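Local coordinates for protein methyltransferase (Thermus thermophilus, PDB 1WS6) that probably transfers methyl groups from S-adenosylmethionine to its substrate, as a Rossmann-type methyltransferase of so far uncertain target, at residues V2-G6 and G7-G11; L68-D72 and P73-R77. All coordinates share one frame; numbering follows the deposited sequence.

Contact 1 (V2-G6 and G7-G11); sequences VRILG and GKARG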
ATOM      1  N   VAL A   2      -8.934 -13.351  -2.247  1.00 33.37           N
ATOM      2  CA  VAL A   2      -9.158 -11.989  -1.778  1.00 29.16           C
ATOM      3  C   VAL A   2      -9.804 -11.186  -2.900  1.00 27.31           C
ATOM      4  O   VAL A   2      -9.469 -11.356  -4.070  1.00 26.58           O
ATOM      5  CB  VAL A   2      -7.837 -11.303  -1.339  1.00 29.12           C
ATOM      6  CG1 VAL A   2      -7.055 -12.225  -0.411  1.00 26.13           C
ATOM      7  CG2 VAL A   2      -7.012 -10.921  -2.545  1.00 29.49           C
ATOM      8  N   ARG A   3     -10.741 -10.316  -2.541  1.00 25.94           N
ATOM      9  CA  ARG A   3     -11.446  -9.513  -3.529  1.00 24.75           C
ATOM     10  C   ARG A   3     -11.309  -8.019  -3.287  1.00 25.47           C
ATOM     11  O   ARG A   3     -11.082  -7.575  -2.157  1.00 24.69           O
ATOM     12  CB  ARG A   3     -12.939  -9.859  -3.526  1.00 24.99           C
ATOM     13  CG  ARG A   3     -13.274 -11.303  -3.874  1.00 26.25           C
ATOM     14  CD  ARG A   3     -14.763 -11.595  -3.698  1.00 25.39           C
ATOM     15  NE  ARG A   3     -15.081 -12.998  -3.963  1.00 25.96           N
ATOM     16  CZ  ARG A   3     -15.016 -13.570  -5.164  1.00 27.03           C
ATOM     17  NH1 ARG A   3     -14.651 -12.866  -6.225  1.00 27.19           N
ATOM     18  NH2 ARG A   3     -15.298 -14.857  -5.306  1.00 28.70           N
ATOM     19  N   ILE A   4     -11.442  -7.252  -4.367  1.00 24.03           N
ATOM     20  CA  ILE A   4     -11.409  -5.806  -4.280  1.00 21.55           C
ATOM     21  C   ILE A   4     -12.681  -5.526  -3.481  1.00 21.99           C
ATOM     22  O   ILE A   4     -13.713  -6.135  -3.740  1.00 21.70           O
ATOM     23  CB  ILE A   4     -11.537  -5.157  -5.679  1.00 21.66           C
ATOM     24  CG1 ILE A   4     -10.331  -5.531  -6.550  1.00 21.51           C
ATOM     25  CG2 ILE A   4     -11.673  -3.642  -5.542  1.00 21.32           C
ATOM     26  CD1 ILE A   4      -8.988  -5.088  -5.985  1.00 19.94           C
ATOM     27  N   LEU A   5     -12.615  -4.629  -2.510  1.00 22.03           N
ATOM     28  CA  LEU A   5     -13.782  -4.320  -1.690  1.00 22.97           C
ATOM     29  C   LEU A   5     -14.740  -3.273  -2.249  1.00 21.99           C
ATOM     30  O   LEU A   5     -15.947  -3.385  -2.057  1.00 22.91           O
ATOM     31  CB  LEU A   5     -13.336  -3.894  -0.285  1.00 23.46           C
ATOM     32  CG  LEU A   5     -13.177  -5.042   0.712  1.00 26.31           C
ATOM     33  CD1 LEU A   5     -12.877  -6.352  -0.014  1.00 28.40           C
ATOM     34  CD2 LEU A   5     -12.075  -4.690   1.691  1.00 27.76           C
ATOM     35  N   GLY A   6     -14.216  -2.259  -2.931  1.00 20.83           N
ATOM     36  CA  GLY A   6     -15.082  -1.225  -3.476  1.00 21.04           C
ATOM     37  C   GLY A   6     -14.585  -0.600  -4.766  1.00 21.19           C
ATOM     38  O   GLY A   6     -13.596  -1.050  -5.346  1.00 22.46           O
ATOM     39  N   GLY A   7     -15.272   0.438  -5.228  1.00 20.61           N
ATOM     40  CA  GLY A   7     -14.855   1.098  -6.447  1.00 19.93           C
ATOM     41  C   GLY A   7     -15.136   0.330  -7.725  1.00 20.18           C
ATOM     42  O   GLY A   7     -15.855  -0.666  -7.719  1.00 20.06           O
ATOM     43  N   LYS A   8     -14.548   0.799  -8.823  1.00 19.76           N
ATOM     44  CA  LYS A   8     -14.734   0.210 -10.141  1.00 22.62           C
ATOM     45  C   LYS A   8     -14.531  -1.296 -10.290  1.00 21.98           C
ATOM     46  O   LYS A   8     -15.130  -1.911 -11.175  1.00 21.20           O
ATOM     47  CB  LYS A   8     -13.855   0.948 -11.157  1.00 25.96           C
ATOM     48  CG  LYS A   8     -14.421   2.306 -11.560  1.00 31.49           C
ATOM     49  CD  LYS A   8     -13.427   3.158 -12.345  1.00 35.39           C
ATOM     50  CE  LYS A   8     -12.347   3.736 -11.430  1.00 38.39           C
ATOM     51  NZ  LYS A   8     -11.384   4.624 -12.149  1.00 41.04           N
ATOM     52  N   ALA A   9     -13.701  -1.893  -9.439  1.00 21.80           N
ATOM     53  CA  ALA A   9     -13.441  -3.329  -9.524  1.00 21.18           C
ATOM     54  C   ALA A   9     -14.021  -4.127  -8.351  1.00 20.92           C
ATOM     55  O   ALA A   9     -13.623  -5.267  -8.103  1.00 19.44           O
ATOM     56  CB  ALA A   9     -11.940  -3.573  -9.634  1.00 21.41           C
ATOM     57  N   ARG A  10     -14.975  -3.527  -7.648  1.00 22.02           N
ATOM     58  CA  ARG A  10     -15.635  -4.157  -6.505  1.00 22.32           C
ATOM     59  C   ARG A  10     -16.041  -5.607  -6.744  1.00 22.63           C
ATOM     60  O   ARG A  10     -16.765  -5.914  -7.693  1.00 23.17           O
ATOM     61  CB  ARG A  10     -16.868  -3.340  -6.134  1.00 25.23           C
ATOM     62  CG  ARG A  10     -17.724  -3.901  -5.012  1.00 28.03           C
ATOM     63  CD  ARG A  10     -18.792  -2.883  -4.661  1.00 31.05           C
ATOM     64  NE  ARG A  10     -19.636  -3.269  -3.535  1.00 35.27           N
ATOM     65  CZ  ARG A  10     -20.686  -4.075  -3.626  1.00 39.00           C
ATOM     66  NH1 ARG A  10     -21.034  -4.595  -4.800  1.00 41.38           N
ATOM     67  NH2 ARG A  10     -21.396  -4.355  -2.542  1.00 40.73           N
ATOM     68  N   GLY A  11     -15.558  -6.498  -5.884  1.00 22.77           N
ATOM     69  CA  GLY A  11     -15.902  -7.902  -5.994  1.00 21.27           C
ATOM     70  C   GLY A  11     -14.948  -8.803  -6.754  1.00 22.89           C
ATOM     71  O   GLY A  11     -14.982 -10.017  -6.576  1.00 24.14           O
TER

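Contact 2 (L68-D72 and P73-R77); sequences LVEKD and PEAVR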
ATOM      1  N   LEU A  68       2.497   0.872  -7.740  1.00 17.25           N
ATOM      2  CA  LEU A  68       2.863  -0.297  -6.956  1.00 16.58           C
ATOM      3  C   LEU A  68       4.262  -0.778  -7.293  1.00 17.77           C
ATOM      4  O   LEU A  68       4.569  -1.052  -8.456  1.00 17.24           O
ATOM      5  CB  LEU A  68       1.872  -1.425  -7.218  1.00 17.10           C
ATOM      6  CG  LEU A  68       0.415  -1.185  -6.808  1.00 20.92           C
ATOM      7  CD1 LEU A  68      -0.230  -0.112  -7.672  1.00 19.28           C
ATOM      8  CD2 LEU A  68      -0.347  -2.492  -6.937  1.00 22.70           C
ATOM      9  N   VAL A  69       5.118  -0.871  -6.281  1.00 16.01           N
ATOM     10  CA  VAL A  69       6.466  -1.344  -6.516  1.00 15.55           C
ATOM     11  C   VAL A  69       6.653  -2.654  -5.751  1.00 14.89           C
ATOM     12  O   VAL A  69       6.282  -2.761  -4.586  1.00 16.08           O
ATOM     13  CB  VAL A  69       7.525  -0.242  -6.156  1.00 15.29           C
ATOM     14  CG1 VAL A  69       6.916   0.798  -5.268  1.00 16.13           C
ATOM     15  CG2 VAL A  69       8.755  -0.858  -5.526  1.00 14.04           C
ATOM     16  N   GLU A  70       7.186  -3.658  -6.447  1.00 15.08           N
ATOM     17  CA  GLU A  70       7.398  -5.005  -5.905  1.00 16.37           C
ATOM     18  C   GLU A  70       8.620  -5.629  -6.587  1.00 16.40           C
ATOM     19  O   GLU A  70       8.757  -5.563  -7.806  1.00 18.23           O
ATOM     20  CB  GLU A  70       6.136  -5.855  -6.153  1.00 15.14           C
ATOM     21  CG  GLU A  70       6.308  -7.346  -5.941  1.00 16.95           C
ATOM     22  CD  GLU A  70       6.809  -7.688  -4.561  1.00 19.00           C
ATOM     23  OE1 GLU A  70       7.610  -8.640  -4.439  1.00 23.82           O
ATOM     24  OE2 GLU A  70       6.409  -7.015  -3.589  1.00 20.99           O
ATOM     25  N   LYS A  71       9.499  -6.242  -5.804  1.00 17.57           N
ATOM     26  CA  LYS A  71      10.741  -6.817  -6.328  1.00 19.26           C
ATOM     27  C   LYS A  71      10.697  -8.243  -6.843  1.00 20.58           C
ATOM     28  O   LYS A  71      11.420  -8.587  -7.768  1.00 20.84           O
ATOM     29  CB  LYS A  71      11.820  -6.755  -5.254  1.00 21.24           C
ATOM     30  CG  LYS A  71      11.462  -7.547  -4.007  1.00 20.26           C
ATOM     31  CD  LYS A  71      12.601  -7.562  -3.012  1.00 22.57           C
ATOM     32  CE  LYS A  71      12.090  -7.860  -1.608  1.00 20.79           C
ATOM     33  NZ  LYS A  71      11.285  -9.119  -1.566  1.00 27.27           N
ATOM     34  N   ASP A  72       9.872  -9.071  -6.217  1.00 22.67           N
ATOM     35  CA  ASP A  72       9.739 -10.478  -6.568  1.00 24.83           C
ATOM     36  C   ASP A  72       9.063 -10.690  -7.922  1.00 27.28           C
ATOM     37  O   ASP A  72       7.854 -10.482  -8.066  1.00 27.76           O
ATOM     38  CB  ASP A  72       8.945 -11.188  -5.465  1.00 25.35           C
ATOM     39  CG  ASP A  72       8.741 -12.668  -5.736  1.00 27.80           C
ATOM     40  OD1 ASP A  72       8.065 -13.320  -4.913  1.00 29.32           O
ATOM     41  OD2 ASP A  72       9.247 -13.182  -6.757  1.00 27.81           O
ATOM     42  N   PRO A  73       9.836 -11.117  -8.933  1.00 27.96           N
ATOM     43  CA  PRO A  73       9.274 -11.350 -10.267  1.00 29.64           C
ATOM     44  C   PRO A  73       8.006 -12.206 -10.252  1.00 30.03           C
ATOM     45  O   PRO A  73       7.129 -12.030 -11.092  1.00 29.22           O
ATOM     46  CB  PRO A  73      10.435 -11.997 -11.030  1.00 28.75           C
ATOM     47  CG  PRO A  73      11.318 -12.544  -9.946  1.00 29.45           C
ATOM     48  CD  PRO A  73      11.257 -11.485  -8.896  1.00 27.75           C
ATOM     49  N   GLU A  74       7.907 -13.125  -9.297  1.00 32.12           N
ATOM     50  CA  GLU A  74       6.715 -13.966  -9.185  1.00 33.52           C
ATOM     51  C   GLU A  74       5.518 -13.094  -8.847  1.00 32.11           C
ATOM     52  O   GLU A  74       4.517 -13.082  -9.561  1.00 32.24           O
ATOM     53  CB  GLU A  74       6.870 -15.002  -8.076  1.00 37.71           C
ATOM     54  CG  GLU A  74       7.488 -16.313  -8.504  1.00 45.22           C
ATOM     55  CD  GLU A  74       6.879 -17.487  -7.754  1.00 48.84           C
ATOM     56  OE1 GLU A  74       7.398 -18.621  -7.886  1.00 50.13           O
ATOM     57  OE2 GLU A  74       5.871 -17.267  -7.042  1.00 49.19           O
ATOM     58  N   ALA A  75       5.632 -12.368  -7.741  1.00 30.40           N
ATOM     59  CA  ALA A  75       4.568 -11.487  -7.298  1.00 28.58           C
ATOM     60  C   ALA A  75       4.224 -10.507  -8.408  1.00 27.19           C
ATOM     61  O   ALA A  75       3.052 -10.228  -8.653  1.00 27.91           O
ATOM     62  CB  ALA A  75       4.999 -10.729  -6.045  1.00 28.05           C
ATOM     63  N   VAL A  76       5.244  -9.987  -9.082  1.00 24.92           N
ATOM     64  CA  VAL A  76       5.009  -9.032 -10.158  1.00 24.74           C
ATOM     65  C   VAL A  76       4.187  -9.673 -11.269  1.00 25.61           C
ATOM     66  O   VAL A  76       3.320  -9.034 -11.865  1.00 24.56           O
ATOM     67  CB  VAL A  76       6.331  -8.501 -10.747  1.00 22.33           C
ATOM     68  CG1 VAL A  76       6.051  -7.651 -11.975  1.00 21.13           C
ATOM     69  CG2 VAL A  76       7.059  -7.674  -9.703  1.00 22.20           C
ATOM     70  N   ARG A  77       4.467 -10.939 -11.540  1.00 26.61           N
ATOM     71  CA  ARG A  77       3.755 -11.673 -12.570  1.00 27.61           C
ATOM     72  C   ARG A  77       2.288 -11.691 -12.171  1.00 26.28           C
ATOM     73  O   ARG A  77       1.422 -11.342 -12.961  1.00 25.57           O
ATOM     74  CB  ARG A  77       4.309 -13.095 -12.661  1.00 32.73           C
ATOM     75  CG  ARG A  77       3.763 -13.920 -13.807  1.00 40.41           C
ATOM     76  CD  ARG A  77       4.523 -15.240 -13.934  1.00 46.93           C
ATOM     77  NE  ARG A  77       4.180 -15.939 -15.171  1.00 53.97           N
ATOM     78  CZ  ARG A  77       4.845 -16.988 -15.659  1.00 57.30           C
ATOM     79  NH1 ARG A  77       5.902 -17.474 -15.014  1.00 59.28           N
ATOM     80  NH2 ARG A  77       4.459 -17.545 -16.803  1.00 57.87           N
TER
HETATM   81  O   HOH W   1       7.512 -15.733  -4.582  1.00 30.84           O

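Contact 1 (V2-G6 and G7-G11)
Arg3 swings CG away from its own carbonyl carbon (chi1 -61°) and then runs extended to NE, a course that lays the side chain alongside the Gly11 carbonyl, with CD 3.3 Å from Gly11 O. A turn about the CD-NE bond (chi4 -68°) brings NH1 to Gly11 O, to which it donates at 2.9 Å; the donor lies nearly along the C=O axis, while the oxygen sits at the guanidinium edge, tilted somewhat from its plane. Arginine suits this exposed place because its methylenes can lie along the carbonyl while a donor at the end bonds the same oxygen.

Ile4 does two jobs. Its carbonyl accepts from Gly11 N (2.9 Å, N-H...O angle 164°). Its branched side chain straddles the Ala9 carbonyl, CB 3.2 Å from Ala9 O, while CG1 packs on Ala9 CB at 4.0 Å; it also touches Leu57, Glu58 and Ser61 of helix 54-61. With an alanine in place of Ile4, the Ala9 methyl would probably lose its CG1 neighbour, and helix 54-61 the side chain that rests on Leu57.

Ile4 to Gly11 lie in the link from the short strand 2-3 to strand 13-14. Here Arg10 N bonds Gly7 O (3.0 Å), closing a type I turn over Lys8 and Ala9. Gly7 and Gly11 take positive phi, costly for residues with a CB. Ser61 OG hydrogen-bonds Gly6 O, just before the turn, and Ala9 N within it, and Arg10 passes Leu5 O with CG at 3.5 Å. Polar bonds thus fix the connection's path, while its small apolar patch faces the protein.

Contact 2 (L68-D72 and P73-R77)
The carboxylate of Glu70 has the Ala75 methyl over one face, CB standing 3.8 Å from CD, whereas on the opposite face Asp72 N donates to OE1 at 2.9 Å, coming from above the plane. Alanine suits this spot, being small enough to rest against the acid. The Asp72 carboxylate is likewise met from above its plane: Glu74 N reaches OD2 at 2.9 Å, 58° out of that plane. A water donates to Asp72 OD1 and, weakly, to Glu74 OE2, bridging two acids that run next to each other in the same sense.

With chi1 at 180°, Asp72 carries its carboxylate beside its own carbonyl carbon and over the first turn of helix 73-86, where it serves as N-cap. Pro73 fits the first helical position, which has no need of an N-H. This is the strand-to-helix turn of a beta-alpha-beta unit, strand 65-69 to helix 73-86 to strand 91-93, in a Rossmann-type sheet. In related methyltransferases an acid at the end of this second strand commonly holds the cofactor ribose, a role Glu70 may share, consistent with its touching the glycine-rich segment.

Behind the cap, Val76 N bonds Asp72 O at 2.8 Å, almost straight (166°). The Val76 and Glu70 side chains run past one another head to tail, setting Val76 CG2 3.3 Å from Glu70 O and 3.9 Å from Glu70 CG.

Contacts 1 and 2 stand apart in the fold, their centres about 21 Å from each other and their nearest atoms about 9 Å. Each is partly buried: in each, buried residues (Ile4 and Ala9; Glu70 and Val76) lie beside exposed ones. Contact 1 belongs to a two-stranded hairpin resting on helices 25-38 and 54-61, whereas contact 2 turns the chain from the seven-stranded sheet into one of its flanking helices. The two share no secondary-structure element. Their chemistry follows from this: basic side chains and glycines shape the peripheral hairpin, while acidic groups gather around backbone N-H groups where contact 2 starts a helix.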